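Local coordinates for protein thermostable carboxypeptidase 1 (Pyrococcus furiosus, PDB 1KA2) that releases amino acids one after another from the C terminus of peptides as a cobalt-dependent M32 metallocarboxypeptidase of broad specificity that acts as a homodimer, at residues 14-19 with 63-68; 349-354 with 360-365; 436-439 with 444-447. All coordinates share one frame; numbering follows the deposited sequence.

Interaction 1: 14-19 with 63-68; sequences LAKYRR and HPEFVN
Lys16 and Phe66 meet where two helices cross at -133°, and the contact divides into a polar outer part and an apolar inner one. Lys16 serves both. Its CB lies at the edge of the Phe66 ring, near the ring plane, 3.9 Å from Phe66 CD1, while the rest of the chain runs on past the ring. The chain is extended up to CE and bends only at its last torsion, a turn that brings NZ to the carboxylate of Glu65. The two side chains cross at about a right angle, and Lys16 NZ forms a salt bridge 2.9 Å from Glu65 OE1, reached from above the carboxylate plane, 48° out of it. Deeper in, Phe66 presents CE1 and CZ to Tyr17: its CZ is 4.2 Å from Tyr17 CD1 and sits at the edge of the tyrosine ring. The Phe66 ring reaches helix 8-36 because its CG stands anti to the backbone N (chi1 -164°), swinging the ring across the gap although the residue itself does not face its partner squarely. Leu90 of helix 81-99 packs on both Tyr17 and Phe66, so a third helix backs the aromatic pair. At the start of the second helix His63 is the N-cap: its ND1 accepts from Glu65 N at 3.1 Å, with the donor in the imidazole plane, and so ties up an amide of the first turn next to the salt-bridged residue. The whole is plain helix-helix packing of an all-helical region, an aromatic pair flanked by an ion pair at a capped helix start.

Interaction 2: 349-354 with 360-365; sequences FIRTEA and NFHILL
This is a van der Waals contact, centred on a CH-pi interaction, between the loop carrying the predicted I/NRXXA/SD motif of M32 carboxypeptidases and the helix that follows it, 359-375. The imidazole of His362 fits into the bend made by residues 349-354, where a short 3-10 turn spans 351-353. Arg351 CA stands over one face of that ring, 3.8 Å from its centroid and 21° off the normal, displaced toward the rim. With its CG anti to the carbonyl carbon (chi1 -72°), His362 directs the ring at the loop, and the atom covering that face belongs to the backbone of the motif. Ala354 CB approaches the other end of the imidazole obliquely, 3.6 Å from His362 CD2, and Phe349 O comes to the ring edge near its plane, 3.6 Å from His362 CE1.

The arginine side chain continues past the ring. Its CG touches His362 CB at 3.7 Å, and beyond CD the chain bends at chi3, leaving the guanidinium plane 71° from the imidazole. NH1 makes a salt bridge to Asp409 of the predicted GXXQDXHW motif, and Tyr423 adds a cation-pi contact. The arginine side chain stays about 8 Å from the bound magnesium and about 7 Å from the side chain of its ligand Glu299, near the catalytic metal site without touching it. The side-chain amide of Gln408 bonds to the loop backbone, NE2 to Phe349 O and OE1 to Arg351 N. On the helix side, the methyl Ile363 CD1 meets the bent arginine obliquely, 3.7 Å from Arg351 NE.

Interaction 3: 436-439 with 444-447; sequences HIKK and FEEK
Ile437, the first residue of its segment to touch the other, directs two branches at the aromatic ring of Phe444. Its CD1 lies at the ring edge, near the plane, 3.8 Å from Phe444 CE1, and CG2 rests 4.0 Å from the same atom. Both side chains also pack on Phe304 of helix 295-309, which places this pair in the interior. Lys438 comes next and runs along the outer side. A bend at chi2 (62°) steers its otherwise extended chain past Phe444, where CD is 4.0 Å from Phe444 CB, and on to Glu445. There Lys438 NZ forms a short salt bridge, 2.6 Å from Glu445 OE1, meeting the anti lone pair, the one away from the other oxygen. Tyr434 OH is a second hydrogen-bond partner of OE1, while Glu314 brings a like charge close to OE2. A methionine in place of Lys438 would probably leave Glu445 OE1 with Tyr434 but without its cationic mate, with the carboxylate of Glu314 close by. The arrangement is characteristic of two consecutive helices joined by a short turn in a mainly helical protein, closed by an apolar pair within and an ion pair without.

In the fold
From the N terminus, interaction 1 closes first: helix 8-36 and the start of helix 64-74 are brought together by a loop of 43 residues, mostly helical, at the edge of the chain where the second subunit docks on Arg18 and Arg19. Interaction 2 follows, on the opposite side of the chain's centre, closing a five-residue connection into helix 359-375 near the metal site. Interaction 3 comes last, joining helix 421-440 to helix 444-450 through a turn of three residues. The three lie in series, neither nesting nor crossing, with centres 29 to 44 Å apart. Helix 421-440 links the last two: its first turn, with Tyr423 and Thr424, touches Ile363, and its C-terminal end carries Ile437 and Lys438.

Interaction 1: 14-19 with 63-68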
ATOM      1  N   LEU A  14       9.853   5.887 -23.594  1.00 37.45           N
ATOM      2  CA  LEU A  14       8.935   5.058 -22.821  1.00 36.07           C
ATOM      3  C   LEU A  14       9.654   4.101 -21.876  1.00 35.08           C
ATOM      4  O   LEU A  14       9.155   3.815 -20.787  1.00 34.12           O
ATOM      5  CB  LEU A  14       7.998   4.276 -23.751  1.00 33.94           C
ATOM      6  CG  LEU A  14       7.047   5.125 -24.602  1.00 33.15           C
ATOM      7  CD1 LEU A  14       6.095   4.219 -25.382  1.00 30.75           C
ATOM      8  CD2 LEU A  14       6.263   6.089 -23.708  1.00 31.73           C
ATOM      9  N   ALA A  15      10.823   3.611 -22.287  1.00 35.28           N
ATOM     10  CA  ALA A  15      11.609   2.705 -21.450  1.00 36.07           C
ATOM     11  C   ALA A  15      12.107   3.454 -20.209  1.00 37.38           C
ATOM     12  O   ALA A  15      12.063   2.925 -19.106  1.00 38.60           O
ATOM     13  CB  ALA A  15      12.793   2.152 -22.237  1.00 36.73           C
ATOM     14  N   LYS A  16      12.592   4.679 -20.388  1.00 37.16           N
ATOM     15  CA  LYS A  16      13.048   5.456 -19.243  1.00 38.64           C
ATOM     16  C   LYS A  16      11.848   5.882 -18.407  1.00 36.71           C
ATOM     17  O   LYS A  16      11.907   5.874 -17.188  1.00 38.16           O
ATOM     18  CB  LYS A  16      13.816   6.699 -19.692  1.00 39.68           C
ATOM     19  CG  LYS A  16      15.163   6.399 -20.306  1.00 42.58           C
ATOM     20  CD  LYS A  16      15.821   7.664 -20.842  1.00 45.38           C
ATOM     21  CE  LYS A  16      17.318   7.477 -20.958  1.00 43.30           C
ATOM     22  NZ  LYS A  16      17.897   7.233 -19.615  1.00 45.20           N
ATOM     23  N   TYR A  17      10.755   6.249 -19.071  1.00 37.41           N
ATOM     24  CA  TYR A  17       9.538   6.682 -18.382  1.00 35.47           C
ATOM     25  C   TYR A  17       8.979   5.631 -17.406  1.00 35.41           C
ATOM     26  O   TYR A  17       8.355   5.980 -16.381  1.00 34.06           O
ATOM     27  CB  TYR A  17       8.455   7.036 -19.399  1.00 34.53           C
ATOM     28  CG  TYR A  17       7.242   7.659 -18.756  1.00 33.66           C
ATOM     29  CD1 TYR A  17       7.297   8.958 -18.261  1.00 33.70           C
ATOM     30  CD2 TYR A  17       6.059   6.935 -18.595  1.00 32.06           C
ATOM     31  CE1 TYR A  17       6.207   9.532 -17.615  1.00 35.95           C
ATOM     32  CE2 TYR A  17       4.955   7.496 -17.942  1.00 34.28           C
ATOM     33  CZ  TYR A  17       5.045   8.801 -17.455  1.00 34.65           C
ATOM     34  OH  TYR A  17       3.998   9.391 -16.802  1.00 34.30           O
ATOM     35  N   ARG A  18       9.196   4.355 -17.722  1.00 34.12           N
ATOM     36  CA  ARG A  18       8.715   3.265 -16.874  1.00 34.60           C
ATOM     37  C   ARG A  18       9.146   3.469 -15.418  1.00 34.00           C
ATOM     38  O   ARG A  18       8.357   3.267 -14.500  1.00 31.52           O
ATOM     39  CB  ARG A  18       9.236   1.912 -17.387  1.00 35.51           C
ATOM     40  CG  ARG A  18       8.487   1.352 -18.586  1.00 38.31           C
ATOM     41  CD  ARG A  18       8.335  -0.143 -18.453  1.00 38.03           C
ATOM     42  NE  ARG A  18       7.473  -0.670 -19.503  1.00 40.42           N
ATOM     43  CZ  ARG A  18       7.136  -1.948 -19.626  1.00 40.25           C
ATOM     44  NH1 ARG A  18       7.587  -2.842 -18.763  1.00 37.08           N
ATOM     45  NH2 ARG A  18       6.341  -2.326 -20.610  1.00 37.65           N
ATOM     46  N   ARG A  19      10.404   3.862 -15.225  1.00 34.82           N
ATOM     47  CA  ARG A  19      10.951   4.108 -13.891  1.00 36.63           C
ATOM     48  C   ARG A  19      10.174   5.221 -13.215  1.00 34.31           C
ATOM     49  O   ARG A  19       9.800   5.128 -12.056  1.00 35.69           O
ATOM     50  CB  ARG A  19      12.422   4.539 -13.956  1.00 38.46           C
ATOM     51  CG  ARG A  19      13.412   3.432 -13.845  1.00 45.07           C
ATOM     52  CD  ARG A  19      14.806   3.967 -13.661  1.00 48.95           C
ATOM     53  NE  ARG A  19      15.740   2.861 -13.467  1.00 52.12           N
ATOM     54  CZ  ARG A  19      17.039   2.996 -13.277  1.00 51.53           C
ATOM     55  NH1 ARG A  19      17.581   4.196 -13.258  1.00 52.33           N
ATOM     56  NH2 ARG A  19      17.789   1.924 -13.096  1.00 55.20           N
ATOM     57  N   HIS A  63      16.426  14.622 -15.868  1.00 44.29           N
ATOM     58  CA  HIS A  63      17.761  14.131 -16.180  1.00 45.38           C
ATOM     59  C   HIS A  63      18.084  14.547 -17.621  1.00 45.09           C
ATOM     60  O   HIS A  63      17.229  14.471 -18.497  1.00 43.03           O
ATOM     61  CB  HIS A  63      17.802  12.608 -16.046  1.00 47.21           C
ATOM     62  CG  HIS A  63      19.185  12.040 -16.072  1.00 48.82           C
ATOM     63  ND1 HIS A  63      19.985  12.079 -17.193  1.00 49.18           N
ATOM     64  CD2 HIS A  63      19.923  11.455 -15.100  1.00 49.08           C
ATOM     65  CE1 HIS A  63      21.159  11.542 -16.910  1.00 50.93           C
ATOM     66  NE2 HIS A  63      21.148  11.156 -15.647  1.00 50.81           N
ATOM     67  N   PRO A  64      19.323  15.001 -17.882  1.00 46.07           N
ATOM     68  CA  PRO A  64      19.709  15.422 -19.237  1.00 48.21           C
ATOM     69  C   PRO A  64      19.300  14.426 -20.328  1.00 48.15           C
ATOM     70  O   PRO A  64      18.783  14.814 -21.379  1.00 48.12           O
ATOM     71  CB  PRO A  64      21.223  15.574 -19.129  1.00 48.87           C
ATOM     72  CG  PRO A  64      21.404  16.020 -17.708  1.00 48.66           C
ATOM     73  CD  PRO A  64      20.462  15.107 -16.955  1.00 46.14           C
ATOM     74  N   GLU A  65      19.535  13.147 -20.070  1.00 47.99           N
ATOM     75  CA  GLU A  65      19.186  12.105 -21.020  1.00 49.49           C
ATOM     76  C   GLU A  65      17.707  12.152 -21.387  1.00 48.39           C
ATOM     77  O   GLU A  65      17.350  12.189 -22.569  1.00 49.30           O
ATOM     78  CB  GLU A  65      19.515  10.737 -20.434  1.00 53.29           C
ATOM     79  CG  GLU A  65      20.987  10.500 -20.218  1.00 57.70           C
ATOM     80  CD  GLU A  65      21.250   9.172 -19.548  1.00 61.79           C
ATOM     81  OE1 GLU A  65      20.665   8.162 -19.996  1.00 64.62           O
ATOM     82  OE2 GLU A  65      22.037   9.133 -18.576  1.00 64.21           O
ATOM     83  N   PHE A  66      16.849  12.157 -20.373  1.00 44.69           N
ATOM     84  CA  PHE A  66      15.416  12.188 -20.611  1.00 43.00           C
ATOM     85  C   PHE A  66      15.004  13.467 -21.342  1.00 42.82           C
ATOM     86  O   PHE A  66      14.287  13.414 -22.342  1.00 42.49           O
ATOM     87  CB  PHE A  66      14.650  12.072 -19.288  1.00 41.40           C
ATOM     88  CG  PHE A  66      13.197  11.716 -19.459  1.00 38.83           C
ATOM     89  CD1 PHE A  66      12.821  10.432 -19.839  1.00 40.56           C
ATOM     90  CD2 PHE A  66      12.211  12.668 -19.269  1.00 37.23           C
ATOM     91  CE1 PHE A  66      11.480  10.107 -20.029  1.00 37.64           C
ATOM     92  CE2 PHE A  66      10.877  12.357 -19.458  1.00 36.60           C
ATOM     93  CZ  PHE A  66      10.510  11.073 -19.839  1.00 37.26           C
ATOM     94  N   VAL A  67      15.456  14.615 -20.851  1.00 41.72           N
ATOM     95  CA  VAL A  67      15.106  15.870 -21.493  1.00 41.88           C
ATOM     96  C   VAL A  67      15.613  15.911 -22.935  1.00 42.96           C
ATOM     97  O   VAL A  67      14.883  16.341 -23.833  1.00 45.69           O
ATOM     98  CB  VAL A  67      15.663  17.093 -20.717  1.00 41.01           C
ATOM     99  CG1 VAL A  67      15.268  18.381 -21.428  1.00 38.30           C
ATOM    100  CG2 VAL A  67      15.125  17.096 -19.292  1.00 35.61           C
ATOM    101  N   ASN A  68      16.850  15.468 -23.163  1.00 43.85           N
ATOM    102  CA  ASN A  68      17.412  15.460 -24.521  1.00 45.11           C
ATOM    103  C   ASN A  68      16.530  14.644 -25.473  1.00 43.49           C
ATOM    104  O   ASN A  68      16.261  15.066 -26.593  1.00 42.99           O
ATOM    105  CB  ASN A  68      18.842  14.876 -24.536  1.00 46.32           C
ATOM    106  CG  ASN A  68      19.887  15.827 -23.940  1.00 49.07           C
ATOM    107  OD1 ASN A  68      19.735  17.054 -23.976  1.00 48.72           O
ATOM    108  ND2 ASN A  68      20.972  15.255 -23.415  1.00 48.52           N
TER

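Interaction 2: 349-354 with 360-365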
ATOM      1  N   PHE A 349     -23.600  28.286   3.868  1.00 41.01           N
ATOM      2  CA  PHE A 349     -22.204  28.667   4.003  1.00 40.58           C
ATOM      3  C   PHE A 349     -21.114  27.757   3.443  1.00 37.56           C
ATOM      4  O   PHE A 349     -20.132  28.248   2.893  1.00 36.48           O
ATOM      5  CB  PHE A 349     -21.905  28.918   5.479  1.00 43.16           C
ATOM      6  CG  PHE A 349     -22.619  30.108   6.046  1.00 47.08           C
ATOM      7  CD1 PHE A 349     -22.995  30.133   7.381  1.00 47.78           C
ATOM      8  CD2 PHE A 349     -22.907  31.209   5.249  1.00 48.08           C
ATOM      9  CE1 PHE A 349     -23.647  31.239   7.913  1.00 50.41           C
ATOM     10  CE2 PHE A 349     -23.558  32.317   5.774  1.00 49.34           C
ATOM     11  CZ  PHE A 349     -23.930  32.332   7.107  1.00 47.99           C
ATOM     12  N   ILE A 350     -21.284  26.446   3.577  1.00 34.38           N
ATOM     13  CA  ILE A 350     -20.254  25.500   3.158  1.00 32.01           C
ATOM     14  C   ILE A 350     -20.304  24.966   1.735  1.00 31.02           C
ATOM     15  O   ILE A 350     -21.227  24.268   1.338  1.00 29.25           O
ATOM     16  CB  ILE A 350     -20.207  24.298   4.134  1.00 31.34           C
ATOM     17  CG1 ILE A 350     -20.226  24.810   5.578  1.00 27.77           C
ATOM     18  CG2 ILE A 350     -18.964  23.458   3.885  1.00 29.39           C
ATOM     19  CD1 ILE A 350     -19.151  25.821   5.886  1.00 28.71           C
ATOM     20  N   ARG A 351     -19.263  25.280   0.979  1.00 30.56           N
ATOM     21  CA  ARG A 351     -19.165  24.842  -0.399  1.00 31.59           C
ATOM     22  C   ARG A 351     -19.370  23.327  -0.579  1.00 32.61           C
ATOM     23  O   ARG A 351     -20.153  22.907  -1.431  1.00 31.84           O
ATOM     24  CB  ARG A 351     -17.805  25.252  -0.956  1.00 32.50           C
ATOM     25  CG  ARG A 351     -17.554  24.800  -2.368  1.00 34.06           C
ATOM     26  CD  ARG A 351     -16.074  24.871  -2.672  1.00 40.71           C
ATOM     27  NE  ARG A 351     -15.667  23.637  -3.329  1.00 46.11           N
ATOM     28  CZ  ARG A 351     -14.904  22.704  -2.774  1.00 44.72           C
ATOM     29  NH1 ARG A 351     -14.439  22.853  -1.540  1.00 44.43           N
ATOM     30  NH2 ARG A 351     -14.630  21.605  -3.458  1.00 46.70           N
ATOM     31  N   THR A 352     -18.689  22.504   0.218  1.00 31.80           N
ATOM     32  CA  THR A 352     -18.825  21.055   0.064  1.00 33.49           C
ATOM     33  C   THR A 352     -20.227  20.514   0.338  1.00 34.70           C
ATOM     34  O   THR A 352     -20.528  19.362   0.039  1.00 34.48           O
ATOM     35  CB  THR A 352     -17.808  20.288   0.946  1.00 30.68           C
ATOM     36  OG1 THR A 352     -17.939  20.704   2.307  1.00 33.89           O
ATOM     37  CG2 THR A 352     -16.393  20.571   0.484  1.00 33.50           C
ATOM     38  N   GLU A 353     -21.095  21.344   0.900  1.00 37.82           N
ATOM     39  CA  GLU A 353     -22.457  20.909   1.185  1.00 38.96           C
ATOM     40  C   GLU A 353     -23.456  21.515   0.199  1.00 38.51           C
ATOM     41  O   GLU A 353     -24.611  21.084   0.113  1.00 38.35           O
ATOM     42  CB  GLU A 353     -22.827  21.294   2.617  1.00 42.82           C
ATOM     43  CG  GLU A 353     -21.763  20.906   3.632  1.00 48.78           C
ATOM     44  CD  GLU A 353     -22.325  20.691   5.013  1.00 52.43           C
ATOM     45  OE1 GLU A 353     -23.228  19.837   5.146  1.00 55.45           O
ATOM     46  OE2 GLU A 353     -21.863  21.364   5.962  1.00 55.25           O
ATOM     47  N   ALA A 354     -23.001  22.506  -0.555  1.00 36.98           N
ATOM     48  CA  ALA A 354     -23.858  23.187  -1.521  1.00 35.75           C
ATOM     49  C   ALA A 354     -24.549  22.246  -2.503  1.00 36.02           C
ATOM     50  O   ALA A 354     -23.928  21.325  -3.051  1.00 34.72           O
ATOM     51  CB  ALA A 354     -23.049  24.216  -2.286  1.00 31.87           C
ATOM     52  N   ASN A 360     -21.885  26.258  -7.760  1.00 35.31           N
ATOM     53  CA  ASN A 360     -21.023  27.085  -8.585  1.00 34.56           C
ATOM     54  C   ASN A 360     -20.827  28.547  -8.140  1.00 34.21           C
ATOM     55  O   ASN A 360     -19.886  29.208  -8.580  1.00 31.23           O
ATOM     56  CB  ASN A 360     -21.483  26.998 -10.040  1.00 37.27           C
ATOM     57  CG  ASN A 360     -21.143  25.650 -10.667  1.00 38.40           C
ATOM     58  OD1 ASN A 360     -20.017  25.171 -10.540  1.00 41.83           O
ATOM     59  ND2 ASN A 360     -22.106  25.039 -11.345  1.00 37.98           N
ATOM     60  N   PHE A 361     -21.681  29.049  -7.251  1.00 32.94           N
ATOM     61  CA  PHE A 361     -21.516  30.425  -6.799  1.00 34.73           C
ATOM     62  C   PHE A 361     -20.410  30.474  -5.739  1.00 35.51           C
ATOM     63  O   PHE A 361     -19.761  31.504  -5.529  1.00 34.05           O
ATOM     64  CB  PHE A 361     -22.854  30.990  -6.285  1.00 33.08           C
ATOM     65  CG  PHE A 361     -23.860  31.250  -7.389  1.00 34.94           C
ATOM     66  CD1 PHE A 361     -24.968  30.424  -7.563  1.00 35.26           C
ATOM     67  CD2 PHE A 361     -23.680  32.307  -8.272  1.00 34.80           C
ATOM     68  CE1 PHE A 361     -25.882  30.644  -8.597  1.00 36.51           C
ATOM     69  CE2 PHE A 361     -24.590  32.540  -9.314  1.00 37.49           C
ATOM     70  CZ  PHE A 361     -25.696  31.703  -9.475  1.00 35.33           C
ATOM     71  N   HIS A 362     -20.177  29.336  -5.097  1.00 35.69           N
ATOM     72  CA  HIS A 362     -19.114  29.227  -4.101  1.00 33.83           C
ATOM     73  C   HIS A 362     -17.790  29.284  -4.854  1.00 33.23           C
ATOM     74  O   HIS A 362     -16.808  29.840  -4.369  1.00 36.82           O
ATOM     75  CB  HIS A 362     -19.236  27.902  -3.349  1.00 30.23           C
ATOM     76  CG  HIS A 362     -20.386  27.860  -2.397  1.00 28.77           C
ATOM     77  ND1 HIS A 362     -20.263  28.204  -1.066  1.00 29.75           N
ATOM     78  CD2 HIS A 362     -21.685  27.525  -2.581  1.00 27.18           C
ATOM     79  CE1 HIS A 362     -21.435  28.076  -0.471  1.00 28.12           C
ATOM     80  NE2 HIS A 362     -22.315  27.665  -1.369  1.00 29.91           N
ATOM     81  N   ILE A 363     -17.770  28.722  -6.056  1.00 31.94           N
ATOM     82  CA  ILE A 363     -16.548  28.727  -6.858  1.00 30.96           C
ATOM     83  C   ILE A 363     -16.276  30.100  -7.501  1.00 29.88           C
ATOM     84  O   ILE A 363     -15.125  30.548  -7.572  1.00 27.41           O
ATOM     85  CB  ILE A 363     -16.613  27.645  -7.960  1.00 28.92           C
ATOM     86  CG1 ILE A 363     -16.911  26.274  -7.336  1.00 29.38           C
ATOM     87  CG2 ILE A 363     -15.307  27.612  -8.724  1.00 27.74           C
ATOM     88  CD1 ILE A 363     -15.818  25.750  -6.393  1.00 23.85           C
ATOM     89  N   LEU A 364     -17.334  30.760  -7.977  1.00 30.95           N
ATOM     90  CA  LEU A 364     -17.199  32.088  -8.595  1.00 30.31           C
ATOM     91  C   LEU A 364     -16.546  33.074  -7.622  1.00 27.89           C
ATOM     92  O   LEU A 364     -15.620  33.786  -7.985  1.00 29.73           O
ATOM     93  CB  LEU A 364     -18.578  32.611  -9.032  1.00 32.96           C
ATOM     94  CG  LEU A 364     -18.765  34.120  -9.271  1.00 35.71           C
ATOM     95  CD1 LEU A 364     -17.693  34.650 -10.201  1.00 35.84           C
ATOM     96  CD2 LEU A 364     -20.160  34.367  -9.854  1.00 36.87           C
ATOM     97  N   LEU A 365     -17.009  33.108  -6.379  1.00 29.52           N
ATOM     98  CA  LEU A 365     -16.420  34.029  -5.411  1.00 33.75           C
ATOM     99  C   LEU A 365     -14.947  33.689  -5.147  1.00 34.94           C
ATOM    100  O   LEU A 365     -14.094  34.580  -5.083  1.00 34.14           O
ATOM    101  CB  LEU A 365     -17.239  34.028  -4.114  1.00 33.57           C
ATOM    102  CG  LEU A 365     -16.835  33.273  -2.850  1.00 37.61           C
ATOM    103  CD1 LEU A 365     -15.604  33.883  -2.198  1.00 36.93           C
ATOM    104  CD2 LEU A 365     -18.000  33.351  -1.880  1.00 40.61           C
TER

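Interaction 3: 436-439 with 444-447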
ATOM      1  N   HIS A 436     -25.498  15.541 -25.139  1.00 46.51           N
ATOM      2  CA  HIS A 436     -24.866  14.894 -26.273  1.00 47.69           C
ATOM      3  C   HIS A 436     -25.126  13.390 -26.248  1.00 48.72           C
ATOM      4  O   HIS A 436     -25.266  12.759 -27.301  1.00 48.71           O
ATOM      5  CB  HIS A 436     -23.371  15.188 -26.272  1.00 48.43           C
ATOM      6  CG  HIS A 436     -23.036  16.549 -26.797  1.00 49.95           C
ATOM      7  ND1 HIS A 436     -23.002  16.836 -28.145  1.00 48.02           N
ATOM      8  CD2 HIS A 436     -22.779  17.714 -26.157  1.00 49.85           C
ATOM      9  CE1 HIS A 436     -22.742  18.120 -28.312  1.00 48.72           C
ATOM     10  NE2 HIS A 436     -22.603  18.676 -27.122  1.00 48.22           N
ATOM     11  N   ILE A 437     -25.203  12.812 -25.054  1.00 48.25           N
ATOM     12  CA  ILE A 437     -25.467  11.382 -24.958  1.00 48.19           C
ATOM     13  C   ILE A 437     -26.969  11.167 -25.119  1.00 49.00           C
ATOM     14  O   ILE A 437     -27.408  10.148 -25.654  1.00 49.75           O
ATOM     15  CB  ILE A 437     -24.985  10.777 -23.602  1.00 45.53           C
ATOM     16  CG1 ILE A 437     -25.148   9.254 -23.631  1.00 43.26           C
ATOM     17  CG2 ILE A 437     -25.774  11.357 -22.445  1.00 44.95           C
ATOM     18  CD1 ILE A 437     -24.602   8.550 -22.422  1.00 43.01           C
ATOM     19  N   LYS A 438     -27.747  12.146 -24.663  1.00 49.09           N
ATOM     20  CA  LYS A 438     -29.201  12.093 -24.751  1.00 50.11           C
ATOM     21  C   LYS A 438     -29.606  12.005 -26.222  1.00 51.13           C
ATOM     22  O   LYS A 438     -30.717  11.583 -26.548  1.00 51.58           O
ATOM     23  CB  LYS A 438     -29.801  13.345 -24.104  1.00 48.13           C
ATOM     24  CG  LYS A 438     -31.295  13.320 -23.959  1.00 50.52           C
ATOM     25  CD  LYS A 438     -31.755  12.189 -23.060  1.00 51.54           C
ATOM     26  CE  LYS A 438     -33.264  12.215 -22.917  1.00 51.78           C
ATOM     27  NZ  LYS A 438     -33.779  11.085 -22.097  1.00 55.39           N
ATOM     28  N   LYS A 439     -28.685  12.400 -27.098  1.00 51.49           N
ATOM     29  CA  LYS A 439     -28.895  12.371 -28.541  1.00 52.52           C
ATOM     30  C   LYS A 439     -28.632  10.984 -29.121  1.00 52.93           C
ATOM     31  O   LYS A 439     -29.423  10.484 -29.917  1.00 53.22           O
ATOM     32  CB  LYS A 439     -27.987  13.400 -29.223  1.00 55.02           C
ATOM     33  CG  LYS A 439     -27.825  13.201 -30.724  1.00 58.01           C
ATOM     34  CD  LYS A 439     -27.076  14.355 -31.385  1.00 58.80           C
ATOM     35  CE  LYS A 439     -25.647  14.483 -30.882  1.00 62.19           C
ATOM     36  NZ  LYS A 439     -24.963  15.687 -31.448  1.00 62.17           N
ATOM     37  N   PHE A 444     -32.057   7.147 -22.524  1.00 46.14           N
ATOM     38  CA  PHE A 444     -31.098   7.291 -21.433  1.00 44.14           C
ATOM     39  C   PHE A 444     -31.764   6.987 -20.094  1.00 43.96           C
ATOM     40  O   PHE A 444     -31.333   6.088 -19.371  1.00 43.88           O
ATOM     41  CB  PHE A 444     -30.543   8.726 -21.432  1.00 43.57           C
ATOM     42  CG  PHE A 444     -29.499   8.981 -20.378  1.00 41.97           C
ATOM     43  CD1 PHE A 444     -28.161   8.659 -20.607  1.00 41.58           C
ATOM     44  CD2 PHE A 444     -29.856   9.538 -19.150  1.00 40.77           C
ATOM     45  CE1 PHE A 444     -27.185   8.889 -19.622  1.00 42.89           C
ATOM     46  CE2 PHE A 444     -28.896   9.776 -18.156  1.00 41.42           C
ATOM     47  CZ  PHE A 444     -27.556   9.451 -18.391  1.00 41.53           C
ATOM     48  N   GLU A 445     -32.825   7.731 -19.783  1.00 44.90           N
ATOM     49  CA  GLU A 445     -33.581   7.591 -18.529  1.00 45.59           C
ATOM     50  C   GLU A 445     -34.083   6.175 -18.292  1.00 45.45           C
ATOM     51  O   GLU A 445     -33.941   5.627 -17.198  1.00 44.08           O
ATOM     52  CB  GLU A 445     -34.790   8.531 -18.533  1.00 45.79           C
ATOM     53  CG  GLU A 445     -34.628   9.744 -19.437  1.00 50.26           C
ATOM     54  CD  GLU A 445     -33.700  10.777 -18.855  1.00 51.33           C
ATOM     55  OE1 GLU A 445     -33.279  11.689 -19.596  1.00 51.99           O
ATOM     56  OE2 GLU A 445     -33.401  10.677 -17.647  1.00 55.04           O
ATOM     57  N   GLU A 446     -34.690   5.597 -19.321  1.00 45.63           N
ATOM     58  CA  GLU A 446     -35.226   4.253 -19.232  1.00 46.23           C
ATOM     59  C   GLU A 446     -34.124   3.247 -18.893  1.00 44.67           C
ATOM     60  O   GLU A 446     -34.336   2.334 -18.099  1.00 44.05           O
ATOM     61  CB  GLU A 446     -35.916   3.896 -20.550  1.00 50.75           C
ATOM     62  CG  GLU A 446     -36.495   2.493 -20.604  1.00 55.75           C
ATOM     63  CD  GLU A 446     -37.241   2.225 -21.899  1.00 58.11           C
ATOM     64  OE1 GLU A 446     -37.493   1.038 -22.206  1.00 59.07           O
ATOM     65  OE2 GLU A 446     -37.583   3.201 -22.605  1.00 60.72           O
ATOM     66  N   LYS A 447     -32.944   3.413 -19.484  1.00 43.99           N
ATOM     67  CA  LYS A 447     -31.840   2.505 -19.188  1.00 42.65           C
ATOM     68  C   LYS A 447     -31.354   2.645 -17.736  1.00 41.37           C
ATOM     69  O   LYS A 447     -31.002   1.649 -17.102  1.00 40.30           O
ATOM     70  CB  LYS A 447     -30.676   2.727 -20.156  1.00 42.03           C
ATOM     71  CG  LYS A 447     -30.964   2.255 -21.583  1.00 43.30           C
ATOM     72  CD  LYS A 447     -29.713   2.261 -22.456  1.00 43.41           C
ATOM     73  CE  LYS A 447     -30.040   1.934 -23.908  1.00 45.14           C
ATOM     74  NZ  LYS A 447     -30.755   0.638 -24.051  1.00 46.17           N
TER